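Local coordinates for protein B-agarase (PDB 5Z6P) that hydrolyses agarose as a beta-agarase of glycoside hydrolase family 50, probably by cleaving its beta-galactosidic linkages, at residues D519-G523 against M625-V629; W469-P473 against E509-G513; Q558-T562 against N580-D586. All blocks are in the same frame, centred on the assembly; numbering follows the deposited sequence.

Contact 1: D519-G523 against M625-V629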
loop_
_atom_site.group_PDB
_atom_site.type_symbol
_atom_site.label_atom_id
_atom_site.label_comp_id
_atom_site.label_asym_id
_atom_site.label_seq_id
_atom_site.Cartn_x
_atom_site.Cartn_y
_atom_site.Cartn_z
ATOM N N ASP A 519 -17.673 -15.624 -1.559
ATOM C CA ASP A 519 -16.523 -16.500 -1.717
ATOM C C ASP A 519 -15.232 -15.799 -1.334
ATOM O O ASP A 519 -14.303 -16.430 -0.852
ATOM C CB ASP A 519 -16.425 -17.026 -3.156
ATOM C CG ASP A 519 -17.374 -18.185 -3.420
ATOM O OD1 ASP A 519 -16.990 -19.350 -3.166
ATOM O OD2 ASP A 519 -18.506 -17.938 -3.883
ATOM N N GLY A 520 -15.170 -14.494 -1.565
ATOM C CA GLY A 520 -14.001 -13.727 -1.175
ATOM C C GLY A 520 -13.978 -13.484 0.324
ATOM O O GLY A 520 -13.019 -13.796 1.005
ATOM N N HIS A 521 -15.070 -12.932 0.825
ATOM C CA HIS A 521 -15.214 -12.577 2.227
ATOM C C HIS A 521 -14.950 -13.781 3.151
ATOM O O HIS A 521 -14.116 -13.708 4.054
ATOM C CB HIS A 521 -16.623 -12.001 2.444
ATOM C CG HIS A 521 -16.867 -11.433 3.809
ATOM N ND1 HIS A 521 -17.846 -10.494 4.047
ATOM C CD2 HIS A 521 -16.297 -11.696 5.009
ATOM C CE1 HIS A 521 -17.859 -10.189 5.333
ATOM N NE2 HIS A 521 -16.928 -10.906 5.937
ATOM N N TYR A 522 -15.656 -14.877 2.904
ATOM C CA TYR A 522 -15.594 -16.056 3.764
ATOM C C TYR A 522 -14.796 -17.198 3.128
ATOM O O TYR A 522 -14.943 -18.345 3.516
ATOM C CB TYR A 522 -17.022 -16.517 4.115
ATOM C CG TYR A 522 -17.812 -15.449 4.832
ATOM C CD1 TYR A 522 -17.591 -15.188 6.174
ATOM C CD2 TYR A 522 -18.750 -14.669 4.160
ATOM C CE1 TYR A 522 -18.270 -14.194 6.827
ATOM C CE2 TYR A 522 -19.452 -13.667 4.823
ATOM C CZ TYR A 522 -19.197 -13.442 6.152
ATOM O OH TYR A 522 -19.868 -12.482 6.836
ATOM N N GLY A 523 -13.938 -16.871 2.162
ATOM C CA GLY A 523 -13.062 -17.843 1.525
ATOM C C GLY A 523 -12.316 -18.803 2.452
ATOM O O GLY A 523 -12.206 -19.990 2.165
ATOM N N MET A 625 -9.696 -7.527 5.135
ATOM C CA MET A 625 -10.389 -7.220 6.374
ATOM C C MET A 625 -11.890 -7.320 6.232
ATOM O O MET A 625 -12.445 -7.238 5.137
ATOM C CB MET A 625 -9.999 -5.834 6.894
ATOM C CG MET A 625 -10.405 -4.691 6.021
ATOM S SD MET A 625 -10.095 -3.128 6.863
ATOM C CE MET A 625 -11.634 -2.890 7.756
ATOM N N ASN A 626 -12.535 -7.512 7.375
ATOM C CA ASN A 626 -13.961 -7.761 7.438
ATOM C C ASN A 626 -14.404 -7.700 8.902
ATOM O O ASN A 626 -13.558 -7.751 9.792
ATOM C CB ASN A 626 -14.274 -9.111 6.801
ATOM C CG ASN A 626 -13.371 -10.195 7.317
ATOM O OD1 ASN A 626 -13.421 -10.539 8.498
ATOM N ND2 ASN A 626 -12.531 -10.738 6.437
ATOM N N PRO A 627 -15.725 -7.565 9.158
ATOM C CA PRO A 627 -16.166 -7.403 10.553
ATOM C C PRO A 627 -15.685 -8.540 11.440
ATOM O O PRO A 627 -15.249 -8.312 12.557
ATOM C CB PRO A 627 -17.692 -7.395 10.443
ATOM C CG PRO A 627 -17.959 -6.881 9.067
ATOM C CD PRO A 627 -16.842 -7.434 8.210
ATOM N N GLU A 628 -15.708 -9.754 10.915
ATOM C CA GLU A 628 -15.279 -10.916 11.688
ATOM C C GLU A 628 -13.838 -10.823 12.214
ATOM O O GLU A 628 -13.609 -11.028 13.400
ATOM C CB GLU A 628 -15.459 -12.175 10.846
ATOM C CG GLU A 628 -16.921 -12.512 10.565
ATOM C CD GLU A 628 -17.509 -11.757 9.382
ATOM O OE1 GLU A 628 -16.783 -10.977 8.725
ATOM O OE2 GLU A 628 -18.708 -11.964 9.100
ATOM N N VAL A 629 -12.865 -10.498 11.358
ATOM C CA VAL A 629 -11.481 -10.496 11.809
ATOM C C VAL A 629 -11.153 -9.214 12.593
ATOM O O VAL A 629 -10.275 -9.210 13.444
ATOM C CB VAL A 629 -10.474 -10.713 10.620
ATOM C CG1 VAL A 629 -10.737 -12.076 9.945
ATOM C CG2 VAL A 629 -10.536 -9.584 9.603
#

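Contact 2: W469-P473 against E509-G513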
loop_
_atom_site.group_PDB
_atom_site.type_symbol
_atom_site.label_atom_id
_atom_site.label_comp_id
_atom_site.label_asym_id
_atom_site.label_seq_id
_atom_site.Cartn_x
_atom_site.Cartn_y
_atom_site.Cartn_z
ATOM N N TRP A 469 -1.337 -19.854 -2.037
ATOM C CA TRP A 469 -0.454 -18.779 -2.474
ATOM C C TRP A 469 -0.239 -17.725 -1.382
ATOM O O TRP A 469 0.896 -17.299 -1.121
ATOM C CB TRP A 469 -1.019 -18.131 -3.740
ATOM C CG TRP A 469 -0.536 -16.738 -3.983
ATOM C CD1 TRP A 469 0.737 -16.355 -4.284
ATOM C CD2 TRP A 469 -1.327 -15.541 -3.980
ATOM N NE1 TRP A 469 0.794 -14.992 -4.453
ATOM C CE2 TRP A 469 -0.458 -14.470 -4.272
ATOM C CE3 TRP A 469 -2.681 -15.273 -3.755
ATOM C CZ2 TRP A 469 -0.897 -13.151 -4.340
ATOM C CZ3 TRP A 469 -3.116 -13.964 -3.825
ATOM C CH2 TRP A 469 -2.225 -12.918 -4.115
ATOM N N ALA A 470 -1.335 -17.300 -0.761
ATOM C CA ALA A 470 -1.269 -16.412 0.388
ATOM C C ALA A 470 -1.981 -17.069 1.565
ATOM O O ALA A 470 -2.994 -16.575 2.046
ATOM C CB ALA A 470 -1.887 -15.069 0.066
ATOM N N ALA A 471 -1.447 -18.198 2.005
ATOM C CA ALA A 471 -2.033 -18.956 3.088
ATOM C C ALA A 471 -1.753 -18.306 4.442
ATOM O O ALA A 471 -0.781 -17.578 4.609
ATOM C CB ALA A 471 -1.510 -20.369 3.063
ATOM N N LEU A 472 -2.627 -18.569 5.402
ATOM C CA LEU A 472 -2.499 -18.026 6.749
ATOM C C LEU A 472 -2.127 -19.151 7.707
ATOM O O LEU A 472 -2.360 -20.312 7.416
ATOM C CB LEU A 472 -3.805 -17.352 7.198
ATOM C CG LEU A 472 -4.258 -16.072 6.493
ATOM C CD1 LEU A 472 -4.979 -16.359 5.214
ATOM C CD2 LEU A 472 -5.132 -15.254 7.409
ATOM N N PRO A 473 -1.550 -18.811 8.854
ATOM C CA PRO A 473 -1.215 -19.928 9.737
ATOM C C PRO A 473 -2.461 -20.577 10.358
ATOM O O PRO A 473 -3.487 -19.921 10.482
ATOM C CB PRO A 473 -0.338 -19.276 10.805
ATOM C CG PRO A 473 -0.690 -17.831 10.761
ATOM C CD PRO A 473 -1.011 -17.530 9.335
ATOM N N GLU A 509 -0.691 -7.417 6.532
ATOM C CA GLU A 509 -1.612 -7.596 5.424
ATOM C C GLU A 509 -1.884 -9.056 5.027
ATOM O O GLU A 509 -1.632 -9.461 3.882
ATOM C CB GLU A 509 -1.090 -6.803 4.199
ATOM C CG GLU A 509 -1.057 -5.271 4.401
ATOM C CD GLU A 509 -0.805 -4.477 3.107
ATOM O OE1 GLU A 509 -0.398 -5.083 2.102
ATOM O OE2 GLU A 509 -1.038 -3.252 3.100
ATOM N N LYS A 510 -2.390 -9.852 5.963
ATOM C CA LYS A 510 -2.789 -11.214 5.612
ATOM C C LYS A 510 -4.097 -11.194 4.794
ATOM O O LYS A 510 -4.874 -10.241 4.875
ATOM C CB LYS A 510 -2.945 -12.083 6.872
ATOM C CG LYS A 510 -1.654 -12.313 7.623
ATOM C CD LYS A 510 -1.823 -13.341 8.749
ATOM C CE LYS A 510 -0.522 -13.535 9.535
ATOM N NZ LYS A 510 0.622 -13.983 8.669
ATOM N N SER A 511 -4.333 -12.245 4.011
ATOM C CA SER A 511 -5.559 -12.353 3.218
ATOM C C SER A 511 -6.752 -12.883 4.033
ATOM O O SER A 511 -7.189 -14.012 3.829
ATOM C CB SER A 511 -5.315 -13.253 2.000
ATOM O OG SER A 511 -4.382 -12.667 1.109
ATOM N N TRP A 512 -7.282 -12.065 4.943
ATOM C CA TRP A 512 -8.300 -12.542 5.903
ATOM C C TRP A 512 -9.657 -12.768 5.249
ATOM O O TRP A 512 -10.547 -13.387 5.838
ATOM C CB TRP A 512 -8.482 -11.553 7.058
ATOM C CG TRP A 512 -7.329 -11.397 7.978
ATOM C CD1 TRP A 512 -6.434 -10.352 8.024
ATOM C CD2 TRP A 512 -6.931 -12.311 9.006
ATOM N NE1 TRP A 512 -5.530 -10.552 9.038
ATOM C CE2 TRP A 512 -5.800 -11.749 9.642
ATOM C CE3 TRP A 512 -7.417 -13.555 9.439
ATOM C CZ2 TRP A 512 -5.161 -12.387 10.707
ATOM C CZ3 TRP A 512 -6.781 -14.180 10.496
ATOM C CH2 TRP A 512 -5.670 -13.596 11.119
ATOM N N GLY A 513 -9.816 -12.236 4.043
ATOM C CA GLY A 513 -11.082 -12.272 3.350
ATOM C C GLY A 513 -11.458 -10.893 2.816
ATOM O O GLY A 513 -11.491 -9.914 3.555
HETATM O O HOH W 1 -2.041 -14.142 3.998
HETATM O O HOH W 2 -0.061 -15.414 6.342
#

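Contact 3: Q558-T562 against N580-D586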
loop_
_atom_site.group_PDB
_atom_site.type_symbol
_atom_site.label_atom_id
_atom_site.label_comp_id
_atom_site.label_asym_id
_atom_site.label_seq_id
_atom_site.Cartn_x
_atom_site.Cartn_y
_atom_site.Cartn_z
ATOM N N GLN A 558 -30.784 -29.569 7.724
ATOM C CA GLN A 558 -31.977 -28.734 7.592
ATOM C C GLN A 558 -31.606 -27.289 7.246
ATOM O O GLN A 558 -32.160 -26.688 6.333
ATOM C CB GLN A 558 -32.783 -28.767 8.896
ATOM C CG GLN A 558 -34.253 -28.376 8.781
ATOM C CD GLN A 558 -34.886 -28.808 7.467
ATOM O OE1 GLN A 558 -35.235 -27.976 6.623
ATOM N NE2 GLN A 558 -35.040 -30.119 7.289
ATOM N N SER A 559 -30.648 -26.752 7.987
ATOM C CA SER A 559 -30.203 -25.374 7.819
ATOM C C SER A 559 -29.377 -25.167 6.548
ATOM O O SER A 559 -29.592 -24.204 5.827
ATOM C CB SER A 559 -29.411 -24.949 9.053
ATOM O OG SER A 559 -28.651 -23.787 8.812
ATOM N N TRP A 560 -28.450 -26.084 6.280
ATOM C CA TRP A 560 -27.562 -25.970 5.129
ATOM C C TRP A 560 -28.179 -26.498 3.832
ATOM O O TRP A 560 -27.639 -26.260 2.764
ATOM C CB TRP A 560 -26.253 -26.722 5.376
ATOM C CG TRP A 560 -25.313 -26.030 6.268
ATOM C CD1 TRP A 560 -25.602 -25.044 7.156
ATOM C CD2 TRP A 560 -23.906 -26.255 6.356
ATOM N NE1 TRP A 560 -24.474 -24.649 7.802
ATOM C CE2 TRP A 560 -23.416 -25.371 7.332
ATOM C CE3 TRP A 560 -23.024 -27.126 5.716
ATOM C CZ2 TRP A 560 -22.072 -25.329 7.677
ATOM C CZ3 TRP A 560 -21.691 -27.078 6.053
ATOM C CH2 TRP A 560 -21.225 -26.190 7.035
ATOM N N GLN A 561 -29.295 -27.214 3.947
ATOM C CA GLN A 561 -29.911 -27.926 2.827
ATOM C C GLN A 561 -28.911 -28.902 2.221
ATOM O O GLN A 561 -28.708 -28.927 1.014
ATOM C CB GLN A 561 -30.441 -26.947 1.774
ATOM C CG GLN A 561 -31.607 -26.065 2.249
ATOM C CD GLN A 561 -32.878 -26.850 2.574
ATOM O OE1 GLN A 561 -32.988 -28.037 2.270
ATOM N NE2 GLN A 561 -33.841 -26.185 3.206
ATOM N N THR A 562 -28.271 -29.680 3.092
ATOM C CA THR A 562 -27.300 -30.694 2.705
ATOM C C THR A 562 -27.791 -32.081 3.119
ATOM O O THR A 562 -28.790 -32.193 3.802
ATOM C CB THR A 562 -25.922 -30.437 3.345
ATOM O OG1 THR A 562 -26.073 -30.312 4.768
ATOM C CG2 THR A 562 -25.280 -29.160 2.767
ATOM N N ASN A 580 -26.203 -20.432 1.327
ATOM C CA ASN A 580 -27.460 -19.756 1.646
ATOM C C ASN A 580 -27.253 -18.832 2.833
ATOM O O ASN A 580 -26.140 -18.713 3.330
ATOM C CB ASN A 580 -28.605 -20.764 1.898
ATOM C CG ASN A 580 -28.290 -21.791 2.991
ATOM O OD1 ASN A 580 -27.535 -21.533 3.917
ATOM N ND2 ASN A 580 -28.883 -22.961 2.871
ATOM N N SER A 581 -28.305 -18.169 3.294
ATOM C CA SER A 581 -28.111 -17.164 4.339
ATOM C C SER A 581 -27.713 -17.795 5.671
ATOM O O SER A 581 -26.979 -17.188 6.448
ATOM C CB SER A 581 -29.362 -16.303 4.515
ATOM O OG SER A 581 -30.500 -17.098 4.730
ATOM N N ALA A 582 -28.176 -19.015 5.927
ATOM C CA ALA A 582 -27.807 -19.709 7.161
ATOM C C ALA A 582 -26.335 -20.127 7.148
ATOM O O ALA A 582 -25.629 -19.958 8.129
ATOM C CB ALA A 582 -28.689 -20.910 7.378
ATOM N N GLN A 583 -25.880 -20.677 6.033
ATOM C CA GLN A 583 -24.475 -21.029 5.890
ATOM C C GLN A 583 -23.554 -19.820 6.044
ATOM O O GLN A 583 -22.466 -19.947 6.590
ATOM C CB GLN A 583 -24.228 -21.707 4.538
ATOM C CG GLN A 583 -24.740 -23.144 4.481
ATOM C CD GLN A 583 -24.726 -23.732 3.075
ATOM O OE1 GLN A 583 -24.947 -23.032 2.095
ATOM N NE2 GLN A 583 -24.489 -25.030 2.985
ATOM N N VAL A 584 -23.982 -18.652 5.569
ATOM C CA VAL A 584 -23.136 -17.458 5.655
ATOM C C VAL A 584 -23.027 -16.977 7.103
ATOM O O VAL A 584 -21.956 -16.594 7.545
ATOM C CB VAL A 584 -23.653 -16.326 4.741
ATOM C CG1 VAL A 584 -22.939 -15.016 5.026
ATOM C CG2 VAL A 584 -23.458 -16.720 3.266
ATOM N N GLU A 585 -24.125 -17.028 7.854
ATOM C CA GLU A 585 -24.041 -16.807 9.300
ATOM C C GLU A 585 -22.997 -17.734 9.935
ATOM O O GLU A 585 -22.190 -17.300 10.739
ATOM C CB GLU A 585 -25.403 -17.017 9.973
ATOM C CG GLU A 585 -26.377 -15.851 9.825
ATOM C CD GLU A 585 -27.836 -16.279 10.006
ATOM O OE1 GLU A 585 -28.738 -15.499 9.642
ATOM O OE2 GLU A 585 -28.084 -17.399 10.499
ATOM N N ASP A 586 -23.012 -19.004 9.545
ATOM C CA ASP A 586 -22.037 -19.976 10.043
ATOM C C ASP A 586 -20.607 -19.662 9.562
ATOM O O ASP A 586 -19.675 -19.763 10.334
ATOM C CB ASP A 586 -22.453 -21.403 9.640
ATOM C CG ASP A 586 -23.676 -21.898 10.420
ATOM O OD1 ASP A 586 -23.868 -21.425 11.546
ATOM O OD2 ASP A 586 -24.439 -22.738 9.911
HETATM O O HOH W 3 -25.083 -26.307 0.541
#

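Contact 1: D519-G523 against M625-V629
Both carboxylate oxygens of Glu-628 are taken up by aromatic residues: OE1 accepts from NE2 of His-521 at 2.8 Å, and OE2 lies 2.6 Å from the donating OH of Tyr-522. The first is a His-carboxylate hydrogen bond, nearly straight (165°), with OE1 in the plane of the imidazole. Each donor comes to the syn side of its oxygen, about a third of a right angle out of the carboxylate plane; the carboxylate stands steeply to both rings. These rings lie one over the other, CD2 of His-521 over the centre of the Tyr-522 ring and 3.5 Å above its plane, so the two donors emerge side by side.

CB of Glu-628 points at 519-523, and a bend at chi2 (83°) brings the carboxylate to the two donors. CB of Asn-626 comes within 3.3 Å of His-521 NE2, and Pro-627 CD borders CE1 of the same ring. Further out, Asn-626 is the N-cap of helix 627-634: its OD1 accepts from Val-629 N at 2.9 Å, consistent with a well-fixed first turn, where Glu-628 lies. Val-584 and Tyr-587 of helix 581-609 pack on Tyr-522, while Ala-588 touches Glu-628.

The contact joins the end of helix 518-521 to the start of helix 627-634. With two donors, buried Glu-628 is probably kept ionised; its charge would tend to raise the proton affinity of His-521 and polarise the phenol.

Contact 2: W469-P473 against E509-G513
Leu-472 lays one methyl against the Ser-511 carbonyl and the other over the Trp-512 indole. CB leaves the short strand 472-473 in the direction of 509-513, and CG, anti to the carbonyl carbon (chi1 -67°), splits the work between the two methyls. CD1 comes to rest 3.5 Å from the carbonyl oxygen of Ser-511. CD2 lies 3.7 Å from the centroid of the six-membered ring of Trp-512 and 19° off its normal, a CH-pi contact, offset toward the rim, where CE3 is the nearest ring atom. The same methyl also touches CB of Lys-510 at 3.9 Å, and that CB covers part of the indole as well.

On one flank of the leucine, the Lys-510 chain runs extended to CE, then bends at chi4; its CE and NZ end against CD of Pro-473, 4.0 Å from NZ to CD. On another, the methyl of Ala-470 approaches OG of Ser-511 at 3.6 Å. Ser-511 is the centre of an inverse gamma turn, which swings the chain from Lys-510 to Trp-512.

No direct hydrogen bond joins the segments; two waters do that work. One accepts from Ser-511 N at 3.0 Å and donates to the Ala-470 carbonyl, a longer link. The other accepts from Lys-510 NZ at 2.8 Å and donates to Ala-471 O. Asp-507 gives the ammonium a weak, long ion pair, and Tyr-598 (edge-to-face), Phe-599 and Phe-620 also meet the indole.

Strand 472-473 pairs with strand 461-462, so the loop after strand 501-506 is packed onto this small sheet. Dispersion and CH-pi attraction hold leucine to indole, while water links backbone carbonyls on one segment to a backbone N-H and the lysine ammonium on the other.

Contact 3: Q558-T562 against N580-D586
Ser-559 and Trp-560, in the last turn of helix 553-560, lie against the start of helix 581-609, with Trp-560 CA 5.9 Å from Gln-583 CA. The Trp-560 indole is gripped at an edge and over a face. At the edge, NE1 donates to OD2 of Asp-586 at 2.8 Å, almost straight (175°), in the ring plane and onto the anti lone pair. Over the face, CG of Gln-583 makes a CH-pi contact 3.4 Å from the five-membered ring centroid.

The Gln-583 chain runs extended past the ring, and its OE1 accepts from Asn-580 N while Asn-580 OD1 accepts from Gln-583 N at 2.8 Å: a capping box. The other arm of the Asn-580 amide, ND2, donates at 3.3 Å to the Ser-559 carbonyl, an angled bond. A water accepts a hydrogen bond from Gln-583 NE2 and donates weakly to Trp-560 O. Beside them, the methyl of Ala-582 packs on Ser-559 OG.

Helix 537-550 completes the group: its Tyr-550 hydroxyl bonds to both Ser-559 OG and Asp-586 OD2, Lys-549 forms a salt bridge with Asp-586 OD1, and Leu-546 packs against Trp-560, so three helices converge here.

How the contacts relate
Along the chain contact 2 closes before contact 1 opens, and contact 3 is nested inside the loop that contact 1 closes. Helix 581-609 is the common element: it begins in contact 3, passes contact 1, with Leu-591 on Asn-626, and reaches contact 2 through Phe-594, Ala-595 and Tyr-598. The centres of the first two contacts are about 11 Å apart. Contact 3 is centred about 17 Å from contact 1, which it touches at Val-584, and about 25 Å from contact 2. Asn-626 ND2 probably bonds to Gly-513 O, linking contacts 1 and 2. The largely helical stretch between the segments of contact 1, which carries contact 3, is thereby tied to the loop following strand 501-506.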